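Long-range contacts in bifunctional enzyme cysn/cysc (Mycobacterium tuberculosis, PDB 4BZP), which transfers a phosphate from ATP to the 3'-hydroxyl of adenosine 5'-phosphosulfate (APS), the kinase step of sulfate activation: residues Gly33-Gly41 with Leu73-Pro83; Phe106-Asp117 with Arg147-Pro157. All coordinates share one frame; numbering follows the deposited sequence. Where two conformers were deposited one is given.

Contact 1 (Gly33-Gly41 with Leu73-Pro83); sequences GISAYVLDG and LADCGHLVLVP
S35 and H78 meet where the two strands begin, at the subunit boundary: the H78 ring uses ND1 toward S35 while its NE2 is hydrogen-bonded to NE2 of H78 of the second subunit. The inner link is weak, bent to 119° at the hydrogen, and tentative because S35 has two conformers. Imidazole, with nitrogens at ND1 and NE2, can face a partner on each of two sides. Beside it, one water donates to both S35 O and G77 O; G77, at positive phi, closes a Schellman motif and turns the chain from helix 56-75 into the strand. A parallel ladder follows, with L79 N to S35 O and Y37 N to L79 O both 2.9 Å. It passes through Y37 O and L81 O to L39, whose carbonyl meets P83 CD at 3.4 Å, since proline has no N-H to offer. A36, V38, L79 and L81 pack against helix 18-31, with V38 CG2 4.1 Å from L81 CD1. On the other face L39 CB lies 3.9 Å from V80 CG1, against helix 56-75, and L73 CD1 comes obliquely to within 3.6 Å of Y37 CD2. Strands 36-38 and 79-82, adjacent, parallel and joined through helix 56-75, form a beta-alpha-beta crossover of the P-loop kinase fold.

Contact 2 (Phe106-Asp117 with Arg147-Pro157); sequences FFEVFCDTPLQD and RPKNPDLRLTP. With EDO (1,2-ethanediol), chain G; EDO (1,2-ethanediol), chain F.
D112 is held by two arginines from the other segment. R147 grips it end-on, NH1 to OD1 at 2.9 Å and NH2 to OD2 at 3.0 Å, and the bend of its chain at chi3 (60°) turns the guanidinium toward the acid. Both nitrogens come from above the carboxylate plane. On the same face R154 NH1 adds a longer salt bridge to OD2, 3.3 Å, less certain because R154 has two conformers. Two positive charges beside one carboxylate would be expected to stabilise its anionic form. R147 NH1 also donates to an ethanediol, probably from the crystallisation liquor.

At the other end D152 OD2 accepts E108 N at 2.8 Å through its anti lone pair, nearly straight at 169°, and also pairs with R96. Between these ends a parallel ladder runs from F110 N to L153 O, L155 N to F110 O and D112 N to L155 O.

The F110 ring lies between P148 and D112. P148 CD sits over its centre at 3.6 Å, a CH-pi contact suited to the compact, rigid proline ring, whose CD carries C-H groups toward the aromatic face, while D112 CB covers the opposite face. The rim of the ring points at the face of the R147 guanidinium, with CZ 3.5 Å from NH1. On the sheet's other face V109 CG1 meets L155 CD1 at 3.6 Å, an apolar contact between branched side chains, both buried.

Strand 6-11 flanks V109 and C111 on the inner side, helix 161-173 covers F107, L153 and L155, helix 89-101 lies against E108 and P148, and helix 115-121 follows T113, whose OG1 bonds S16 O.

How the contacts relate
Both contacts belong to one parallel five-stranded sheet, ordered 36-38, 79-82, 6-11, 106-111, 153-155, and each joins an outermost strand to its inner neighbour. Strand 6-11 lies between them, so their centres are about 20 Å apart, on opposite sides of the chain's centre, and their nearest atoms about 6 Å apart. Along the chain contact 1 closes before contact 2 opens, with helix 89-101 between. Contact 1 reaches the second subunit, whereas no other chain touches contact 2. Both approach the nucleotide site at the C-terminal end of the sheet: the side chains of P83 and P157 lie about 5 and 6 Å from bound ADP. The two contacts thus flank strand 6-11, which leads into the P-loop.

Contact 1 (Gly33-Gly41 with Leu73-Pro83)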
loop_
_atom_site.group_PDB
_atom_site.type_symbol
_atom_site.label_atom_id
_atom_site.label_comp_id
_atom_site.label_asym_id
_atom_site.label_seq_id
_atom_site.Cartn_x
_atom_site.Cartn_y
_atom_site.Cartn_z
ATOM N N GLY A 33 2.130 -1.076 -22.735
ATOM C CA GLY A 33 2.274 -2.274 -21.876
ATOM C C GLY A 33 3.181 -2.037 -20.664
ATOM O O GLY A 33 3.703 -3.002 -20.075
ATOM N N ILE A 34 3.404 -0.768 -20.256
ATOM C CA ILE A 34 4.268 -0.466 -19.120
ATOM C C ILE A 34 3.305 -0.240 -17.969
ATOM O O ILE A 34 2.331 0.505 -18.112
ATOM C CB ILE A 34 5.108 0.816 -19.349
ATOM C CG1 ILE A 34 6.136 0.526 -20.470
ATOM C CG2 ILE A 34 5.739 1.311 -18.077
ATOM C CD1 ILE A 34 6.905 1.749 -20.885
ATOM N N SER A 35 3.576 -0.902 -16.861
ATOM C CA SER A 35 2.710 -0.860 -15.727
ATOM C C SER A 35 2.894 0.524 -15.107
ATOM O O SER A 35 4.003 0.918 -14.794
ATOM C CB SER A 35 3.109 -1.914 -14.717
ATOM O OG SER A 35 2.042 -2.157 -13.837
ATOM N N ALA A 36 1.824 1.281 -15.114
ATOM C CA ALA A 36 1.774 2.571 -14.409
ATOM C C ALA A 36 0.553 2.592 -13.555
ATOM O O ALA A 36 -0.438 1.897 -13.849
ATOM C CB ALA A 36 1.784 3.699 -15.434
ATOM N N TYR A 37 0.599 3.394 -12.500
ATOM C CA TYR A 37 -0.488 3.467 -11.555
ATOM C C TYR A 37 -0.540 4.828 -10.931
ATOM O O TYR A 37 0.463 5.296 -10.404
ATOM C CB TYR A 37 -0.236 2.450 -10.446
ATOM C CG TYR A 37 -1.380 2.327 -9.480
ATOM C CD1 TYR A 37 -2.478 1.527 -9.781
ATOM C CD2 TYR A 37 -1.381 3.023 -8.290
ATOM C CE1 TYR A 37 -3.535 1.409 -8.882
ATOM C CE2 TYR A 37 -2.419 2.938 -7.417
ATOM C CZ TYR A 37 -3.467 2.105 -7.703
ATOM O OH TYR A 37 -4.494 2.006 -6.825
ATOM N N VAL A 38 -1.718 5.421 -10.954
ATOM C CA VAL A 38 -1.953 6.722 -10.337
ATOM C C VAL A 38 -2.420 6.493 -8.931
ATOM O O VAL A 38 -3.500 5.908 -8.708
ATOM C CB VAL A 38 -2.968 7.591 -11.117
ATOM C CG1 VAL A 38 -3.231 8.890 -10.365
ATOM C CG2 VAL A 38 -2.455 7.856 -12.515
ATOM N N LEU A 39 -1.600 6.889 -7.971
ATOM C CA LEU A 39 -1.850 6.741 -6.560
ATOM C C LEU A 39 -2.317 8.067 -6.003
ATOM O O LEU A 39 -1.523 9.000 -5.799
ATOM C CB LEU A 39 -0.566 6.253 -5.889
ATOM C CG LEU A 39 -0.681 6.051 -4.374
ATOM C CD1 LEU A 39 -1.588 4.898 -4.064
ATOM C CD2 LEU A 39 0.691 5.850 -3.771
ATOM N N ASP A 40 -3.623 8.136 -5.806
ATOM C CA ASP A 40 -4.249 9.411 -5.408
ATOM C C ASP A 40 -4.761 9.241 -3.971
ATOM O O ASP A 40 -5.551 8.339 -3.670
ATOM C CB ASP A 40 -5.358 9.794 -6.390
ATOM C CG ASP A 40 -5.863 11.253 -6.206
ATOM O OD1 ASP A 40 -6.019 11.719 -5.073
ATOM O OD2 ASP A 40 -6.103 11.941 -7.224
ATOM N N GLY A 41 -4.259 10.116 -3.123
ATOM C CA GLY A 41 -4.654 10.162 -1.710
ATOM C C GLY A 41 -6.159 10.282 -1.498
ATOM O O GLY A 41 -6.698 9.760 -0.516
ATOM N N LEU A 73 4.549 -0.131 -4.304
ATOM C CA LEU A 73 4.099 -0.388 -5.662
ATOM C C LEU A 73 5.286 -0.364 -6.610
ATOM O O LEU A 73 5.331 -1.128 -7.568
ATOM C CB LEU A 73 3.058 0.610 -6.095
ATOM C CG LEU A 73 1.689 0.515 -5.416
ATOM C CD1 LEU A 73 0.842 1.750 -5.729
ATOM C CD2 LEU A 73 0.977 -0.782 -5.852
ATOM N N ALA A 74 6.210 0.553 -6.416
ATOM C CA ALA A 74 7.408 0.598 -7.258
ATOM C C ALA A 74 8.233 -0.635 -7.120
ATOM O O ALA A 74 8.742 -1.180 -8.100
ATOM C CB ALA A 74 8.219 1.835 -6.918
ATOM N N ASP A 75 8.375 -1.125 -5.927
ATOM C CA ASP A 75 9.160 -2.335 -5.724
ATOM C C ASP A 75 8.468 -3.536 -6.416
ATOM O O ASP A 75 9.182 -4.448 -6.873
ATOM C CB ASP A 75 9.415 -2.489 -4.213
ATOM C CG ASP A 75 10.331 -3.613 -3.912
ATOM O OD1 ASP A 75 11.551 -3.421 -4.140
ATOM O OD2 ASP A 75 9.789 -4.644 -3.477
ATOM N N CYS A 76 7.137 -3.524 -6.551
ATOM C CA CYS A 76 6.327 -4.476 -7.323
ATOM C C CYS A 76 6.356 -4.233 -8.868
ATOM O O CYS A 76 5.611 -4.855 -9.602
ATOM C CB CYS A 76 4.847 -4.433 -6.844
ATOM S SG CYS A 76 4.601 -5.238 -5.307
ATOM N N GLY A 77 7.144 -3.251 -9.316
ATOM C CA GLY A 77 7.401 -3.033 -10.724
ATOM C C GLY A 77 6.656 -1.885 -11.394
ATOM O O GLY A 77 6.789 -1.663 -12.610
ATOM N N HIS A 78 5.812 -1.178 -10.663
ATOM C CA HIS A 78 4.989 -0.145 -11.258
ATOM C C HIS A 78 5.668 1.227 -11.332
ATOM O O HIS A 78 6.467 1.559 -10.460
ATOM C CB HIS A 78 3.702 0.027 -10.433
ATOM C CG HIS A 78 2.911 -1.221 -10.290
ATOM N ND1 HIS A 78 2.024 -1.631 -11.257
ATOM C CD2 HIS A 78 2.854 -2.121 -9.300
ATOM C CE1 HIS A 78 1.453 -2.767 -10.855
ATOM N NE2 HIS A 78 1.963 -3.090 -9.683
ATOM N N LEU A 79 5.269 1.981 -12.352
ATOM C CA LEU A 79 5.593 3.376 -12.477
ATOM C C LEU A 79 4.476 4.104 -11.760
ATOM O O LEU A 79 3.346 4.121 -12.221
ATOM C CB LEU A 79 5.709 3.790 -13.940
ATOM C CG LEU A 79 6.246 5.204 -14.223
ATOM C CD1 LEU A 79 5.252 6.288 -13.892
ATOM C CD2 LEU A 79 7.562 5.446 -13.514
ATOM N N VAL A 80 4.794 4.667 -10.600
ATOM C CA VAL A 80 3.800 5.260 -9.696
ATOM C C VAL A 80 3.725 6.771 -9.906
ATOM O O VAL A 80 4.762 7.419 -9.945
ATOM C CB VAL A 80 4.109 4.963 -8.228
ATOM C CG1 VAL A 80 2.999 5.449 -7.292
ATOM C CG2 VAL A 80 4.303 3.452 -8.020
ATOM N N LEU A 81 2.533 7.294 -10.035
ATOM C CA LEU A 81 2.291 8.723 -10.290
ATOM C C LEU A 81 1.465 9.240 -9.150
ATOM O O LEU A 81 0.342 8.718 -8.914
ATOM C CB LEU A 81 1.551 8.875 -11.598
ATOM C CG LEU A 81 2.334 8.328 -12.791
ATOM C CD1 LEU A 81 1.465 7.700 -13.857
ATOM C CD2 LEU A 81 3.172 9.437 -13.407
ATOM N N VAL A 82 1.969 10.214 -8.396
ATOM C CA VAL A 82 1.300 10.690 -7.166
ATOM C C VAL A 82 0.946 12.145 -7.339
ATOM O O VAL A 82 1.811 13.039 -7.217
ATOM C CB VAL A 82 2.217 10.528 -5.966
ATOM C CG1 VAL A 82 1.479 10.936 -4.685
ATOM C CG2 VAL A 82 2.725 9.111 -5.866
ATOM N N PRO A 83 -0.351 12.432 -7.605
ATOM C CA PRO A 83 -0.751 13.815 -7.830
ATOM C C PRO A 83 -1.254 14.571 -6.619
ATOM O O PRO A 83 -2.306 15.283 -6.727
ATOM C CB PRO A 83 -1.867 13.656 -8.839
ATOM C CG PRO A 83 -2.520 12.380 -8.461
ATOM C CD PRO A 83 -1.397 11.486 -8.041
HETATM O O HOH W 1 6.506 -0.143 -14.964
#

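Contact 2 (Phe106-Asp117 with Arg147-Pro157)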
loop_
_atom_site.group_PDB
_atom_site.type_symbol
_atom_site.label_atom_id
_atom_site.label_comp_id
_atom_site.label_asym_id
_atom_site.label_seq_id
_atom_site.Cartn_x
_atom_site.Cartn_y
_atom_site.Cartn_z
ATOM N N PHE A 106 13.009 8.518 -7.690
ATOM C CA PHE A 106 11.986 9.457 -7.297
ATOM C C PHE A 106 12.200 10.744 -8.047
ATOM O O PHE A 106 13.334 11.268 -8.092
ATOM C CB PHE A 106 12.101 9.701 -5.780
ATOM C CG PHE A 106 11.133 10.711 -5.181
ATOM C CD1 PHE A 106 11.423 12.074 -5.168
ATOM C CD2 PHE A 106 9.962 10.280 -4.598
ATOM C CE1 PHE A 106 10.536 12.971 -4.634
ATOM C CE2 PHE A 106 9.098 11.189 -3.994
ATOM C CZ PHE A 106 9.390 12.526 -3.997
ATOM N N PHE A 107 11.127 11.276 -8.612
ATOM C CA PHE A 107 11.170 12.536 -9.345
ATOM C C PHE A 107 10.146 13.484 -8.773
ATOM O O PHE A 107 8.975 13.155 -8.696
ATOM C CB PHE A 107 10.905 12.295 -10.817
ATOM C CG PHE A 107 11.808 11.300 -11.449
ATOM C CD1 PHE A 107 12.998 11.694 -11.982
ATOM C CD2 PHE A 107 11.446 9.956 -11.491
ATOM C CE1 PHE A 107 13.842 10.758 -12.583
ATOM C CE2 PHE A 107 12.290 9.021 -12.068
ATOM C CZ PHE A 107 13.477 9.434 -12.609
ATOM N N GLU A 108 10.580 14.682 -8.416
ATOM C CA GLU A 108 9.731 15.777 -7.931
ATOM C C GLU A 108 9.345 16.596 -9.159
ATOM O O GLU A 108 10.224 17.237 -9.780
ATOM C CB GLU A 108 10.413 16.665 -6.842
ATOM C CG GLU A 108 9.473 17.783 -6.314
ATOM C CD GLU A 108 10.117 18.901 -5.515
ATOM O OE1 GLU A 108 11.047 19.464 -6.049
ATOM O OE2 GLU A 108 9.705 19.239 -4.380
ATOM N N VAL A 109 8.082 16.614 -9.500
ATOM C CA VAL A 109 7.571 17.318 -10.670
ATOM C C VAL A 109 6.671 18.430 -10.205
ATOM O O VAL A 109 5.643 18.214 -9.539
ATOM C CB VAL A 109 6.851 16.389 -11.613
ATOM C CG1 VAL A 109 6.253 17.194 -12.756
ATOM C CG2 VAL A 109 7.801 15.309 -12.128
ATOM N N PHE A 110 7.055 19.686 -10.461
ATOM C CA PHE A 110 6.320 20.864 -10.043
ATOM C C PHE A 110 5.406 21.385 -11.137
ATOM O O PHE A 110 5.900 21.799 -12.196
ATOM C CB PHE A 110 7.337 21.920 -9.646
ATOM C CG PHE A 110 6.772 23.247 -9.190
ATOM C CD1 PHE A 110 5.525 23.390 -8.639
ATOM C CD2 PHE A 110 7.585 24.387 -9.286
ATOM C CE1 PHE A 110 5.071 24.630 -8.260
ATOM C CE2 PHE A 110 7.140 25.637 -8.841
ATOM C CZ PHE A 110 5.875 25.741 -8.334
ATOM N N CYS A 111 4.090 21.324 -10.907
ATOM C CA CYS A 111 3.110 21.904 -11.804
ATOM C C CYS A 111 3.007 23.350 -11.434
ATOM O O CYS A 111 2.204 23.752 -10.563
ATOM C CB CYS A 111 1.768 21.174 -11.651
ATOM S SG CYS A 111 1.870 19.449 -12.233
ATOM N N ASP A 112 3.826 24.158 -12.074
ATOM C CA ASP A 112 3.977 25.602 -11.781
ATOM C C ASP A 112 3.006 26.439 -12.572
ATOM O O ASP A 112 3.349 27.076 -13.579
ATOM C CB ASP A 112 5.390 26.076 -12.012
ATOM C CG ASP A 112 5.644 27.512 -11.495
ATOM O OD1 ASP A 112 4.763 28.081 -10.824
ATOM O OD2 ASP A 112 6.795 27.972 -11.737
ATOM N N THR A 113 1.756 26.406 -12.129
ATOM C CA THR A 113 0.672 27.234 -12.663
ATOM C C THR A 113 0.290 28.240 -11.595
ATOM O O THR A 113 0.065 27.845 -10.440
ATOM C CB THR A 113 -0.523 26.306 -13.036
ATOM O OG1 THR A 113 -0.122 25.357 -14.057
ATOM C CG2 THR A 113 -1.709 27.105 -13.546
ATOM N N PRO A 114 0.256 29.521 -11.951
ATOM C CA PRO A 114 -0.057 30.554 -10.956
ATOM C C PRO A 114 -1.445 30.403 -10.363
ATOM O O PRO A 114 -2.345 29.858 -11.022
ATOM C CB PRO A 114 0.014 31.863 -11.752
ATOM C CG PRO A 114 0.361 31.582 -13.108
ATOM C CD PRO A 114 0.413 30.072 -13.312
ATOM N N LEU A 115 -1.628 30.865 -9.138
ATOM C CA LEU A 115 -2.881 30.866 -8.494
ATOM C C LEU A 115 -4.011 31.377 -9.398
ATOM O O LEU A 115 -5.076 30.776 -9.414
ATOM C CB LEU A 115 -2.820 31.719 -7.228
ATOM C CG LEU A 115 -4.121 31.868 -6.410
ATOM C CD1 LEU A 115 -4.533 30.548 -5.827
ATOM C CD2 LEU A 115 -3.905 32.851 -5.260
ATOM N N GLN A 116 -3.842 32.520 -10.024
ATOM C CA GLN A 116 -4.902 33.097 -10.847
ATOM C C GLN A 116 -5.378 32.142 -11.913
ATOM O O GLN A 116 -6.584 32.071 -12.185
ATOM C CB GLN A 116 -4.439 34.420 -11.491
ATOM C CG GLN A 116 -4.512 35.609 -10.542
ATOM C CD GLN A 116 -4.489 36.933 -11.288
ATOM O OE1 GLN A 116 -4.612 36.974 -12.519
ATOM N NE2 GLN A 116 -4.330 38.016 -10.554
ATOM N N ASP A 117 -4.437 31.439 -12.518
ATOM C CA ASP A 117 -4.798 30.500 -13.567
ATOM C C ASP A 117 -5.500 29.301 -12.931
ATOM O O ASP A 117 -6.472 28.755 -13.475
ATOM C CB ASP A 117 -3.591 29.985 -14.354
ATOM C CG ASP A 117 -2.884 30.982 -15.207
ATOM O OD1 ASP A 117 -3.380 32.088 -15.394
ATOM O OD2 ASP A 117 -1.783 30.556 -15.764
ATOM N N ARG A 147 7.098 26.759 -2.676
ATOM C CA ARG A 147 7.431 26.382 -4.052
ATOM C C ARG A 147 8.707 25.553 -4.036
ATOM O O ARG A 147 9.630 25.877 -3.358
ATOM C CB ARG A 147 7.690 27.616 -4.897
ATOM C CG ARG A 147 6.446 28.371 -5.206
ATOM C CD ARG A 147 6.783 29.756 -5.817
ATOM N NE ARG A 147 7.544 29.654 -7.056
ATOM C CZ ARG A 147 7.039 29.410 -8.266
ATOM N NH1 ARG A 147 5.759 29.280 -8.435
ATOM N NH2 ARG A 147 7.858 29.322 -9.304
ATOM N N PRO A 148 8.756 24.464 -4.818
ATOM C CA PRO A 148 9.962 23.690 -4.962
ATOM C C PRO A 148 11.146 24.515 -5.514
ATOM O O PRO A 148 10.969 25.243 -6.466
ATOM C CB PRO A 148 9.547 22.661 -6.000
ATOM C CG PRO A 148 8.111 22.468 -5.824
ATOM C CD PRO A 148 7.588 23.809 -5.420
ATOM N N LYS A 149 12.267 24.415 -4.824
ATOM C CA LYS A 149 13.497 25.126 -5.239
ATOM C C LYS A 149 14.341 24.357 -6.227
ATOM O O LYS A 149 15.041 24.967 -7.039
ATOM C CB LYS A 149 14.330 25.531 -4.032
ATOM C CG LYS A 149 13.553 26.447 -3.081
ATOM C CD LYS A 149 12.871 27.685 -3.666
ATOM C CE LYS A 149 12.113 28.493 -2.572
ATOM N NZ LYS A 149 11.743 29.842 -3.072
ATOM N N ASN A 150 14.233 23.030 -6.188
ATOM C CA ASN A 150 15.084 22.167 -7.019
ATOM C C ASN A 150 14.294 20.992 -7.628
ATOM O O ASN A 150 14.666 19.869 -7.413
ATOM C CB ASN A 150 16.262 21.628 -6.184
ATOM C CG ASN A 150 17.183 22.735 -5.716
ATOM O OD1 ASN A 150 17.883 23.308 -6.524
ATOM N ND2 ASN A 150 17.148 23.072 -4.410
ATOM N N PRO A 151 13.120 21.272 -8.208
ATOM C CA PRO A 151 12.401 20.123 -8.751
ATOM C C PRO A 151 13.129 19.441 -9.896
ATOM O O PRO A 151 13.950 20.077 -10.568
ATOM C CB PRO A 151 11.087 20.751 -9.266
ATOM C CG PRO A 151 11.514 22.163 -9.682
ATOM C CD PRO A 151 12.556 22.550 -8.675
ATOM N N ASP A 152 12.866 18.175 -10.122
ATOM C CA ASP A 152 13.433 17.494 -11.269
ATOM C C ASP A 152 12.866 18.003 -12.591
ATOM O O ASP A 152 13.561 17.955 -13.599
ATOM C CB ASP A 152 13.191 15.993 -11.182
ATOM C CG ASP A 152 13.898 15.387 -9.993
ATOM O OD1 ASP A 152 15.153 15.294 -10.072
ATOM O OD2 ASP A 152 13.326 15.123 -8.939
ATOM N N LEU A 153 11.619 18.478 -12.608
ATOM C CA LEU A 153 10.968 18.956 -13.796
ATOM C C LEU A 153 9.949 19.989 -13.383
ATOM O O LEU A 153 9.224 19.824 -12.395
ATOM C CB LEU A 153 10.269 17.793 -14.495
ATOM C CG LEU A 153 9.468 18.111 -15.758
ATOM C CD1 LEU A 153 10.369 18.673 -16.862
ATOM C CD2 LEU A 153 8.746 16.864 -16.222
ATOM N N ARG A 154 9.858 21.082 -14.109
ATOM C CA ARG A 154 8.887 22.129 -13.876
ATOM C C ARG A 154 7.971 22.153 -15.081
ATOM O O ARG A 154 8.421 22.374 -16.204
ATOM C CB ARG A 154 9.604 23.482 -13.701
ATOM C CG ARG A 154 8.662 24.658 -13.409
ATOM C CD ARG A 154 9.343 26.032 -13.306
ATOM N NE ARG A 154 10.585 25.927 -12.563
ATOM C CZ ARG A 154 10.682 26.283 -11.286
ATOM N NH1 ARG A 154 9.636 26.776 -10.658
ATOM N NH2 ARG A 154 11.829 26.147 -10.670
ATOM N N LEU A 155 6.681 21.895 -14.897
ATOM C CA LEU A 155 5.654 21.920 -15.936
ATOM C C LEU A 155 4.968 23.261 -15.922
ATOM O O LEU A 155 4.602 23.743 -14.855
ATOM C CB LEU A 155 4.639 20.826 -15.727
ATOM C CG LEU A 155 5.190 19.386 -15.758
ATOM C CD1 LEU A 155 4.116 18.349 -15.460
ATOM C CD2 LEU A 155 5.853 19.081 -17.104
ATOM N N THR A 156 4.761 23.866 -17.086
ATOM C CA THR A 156 4.251 25.197 -17.175
ATOM C C THR A 156 2.972 25.231 -18.044
ATOM O O THR A 156 2.831 24.455 -18.995
ATOM C CB THR A 156 5.332 26.157 -17.719
ATOM O OG1 THR A 156 5.756 25.671 -18.954
ATOM C CG2 THR A 156 6.466 26.242 -16.760
ATOM N N PRO A 157 2.073 26.187 -17.784
ATOM C CA PRO A 157 0.721 26.161 -18.362
ATOM C C PRO A 157 0.647 26.511 -19.844
ATOM O O PRO A 157 -0.370 26.336 -20.447
ATOM C CB PRO A 157 -0.055 27.145 -17.441
ATOM C CG PRO A 157 0.943 28.024 -16.862
ATOM C CD PRO A 157 2.163 27.154 -16.670
HETATM C C1 EDO G . 12.981 22.435 -14.994
HETATM O O1 EDO G . 12.163 21.624 -15.802
HETATM C C2 EDO G . 13.848 21.666 -14.038
HETATM O O2 EDO G . 13.144 21.627 -12.818
HETATM C C1 EDO F . 2.127 28.450 -8.072
HETATM O O1 EDO F . 2.409 27.584 -9.146
HETATM C C2 EDO F . 2.878 27.825 -6.938
HETATM O O2 EDO F . 3.834 28.783 -6.586
HETATM O O HOH W 2 15.676 12.956 -8.524
HETATM O O HOH W 3 12.747 21.113 -4.828
HETATM O O HOH W 4 1.800 23.718 -14.642
#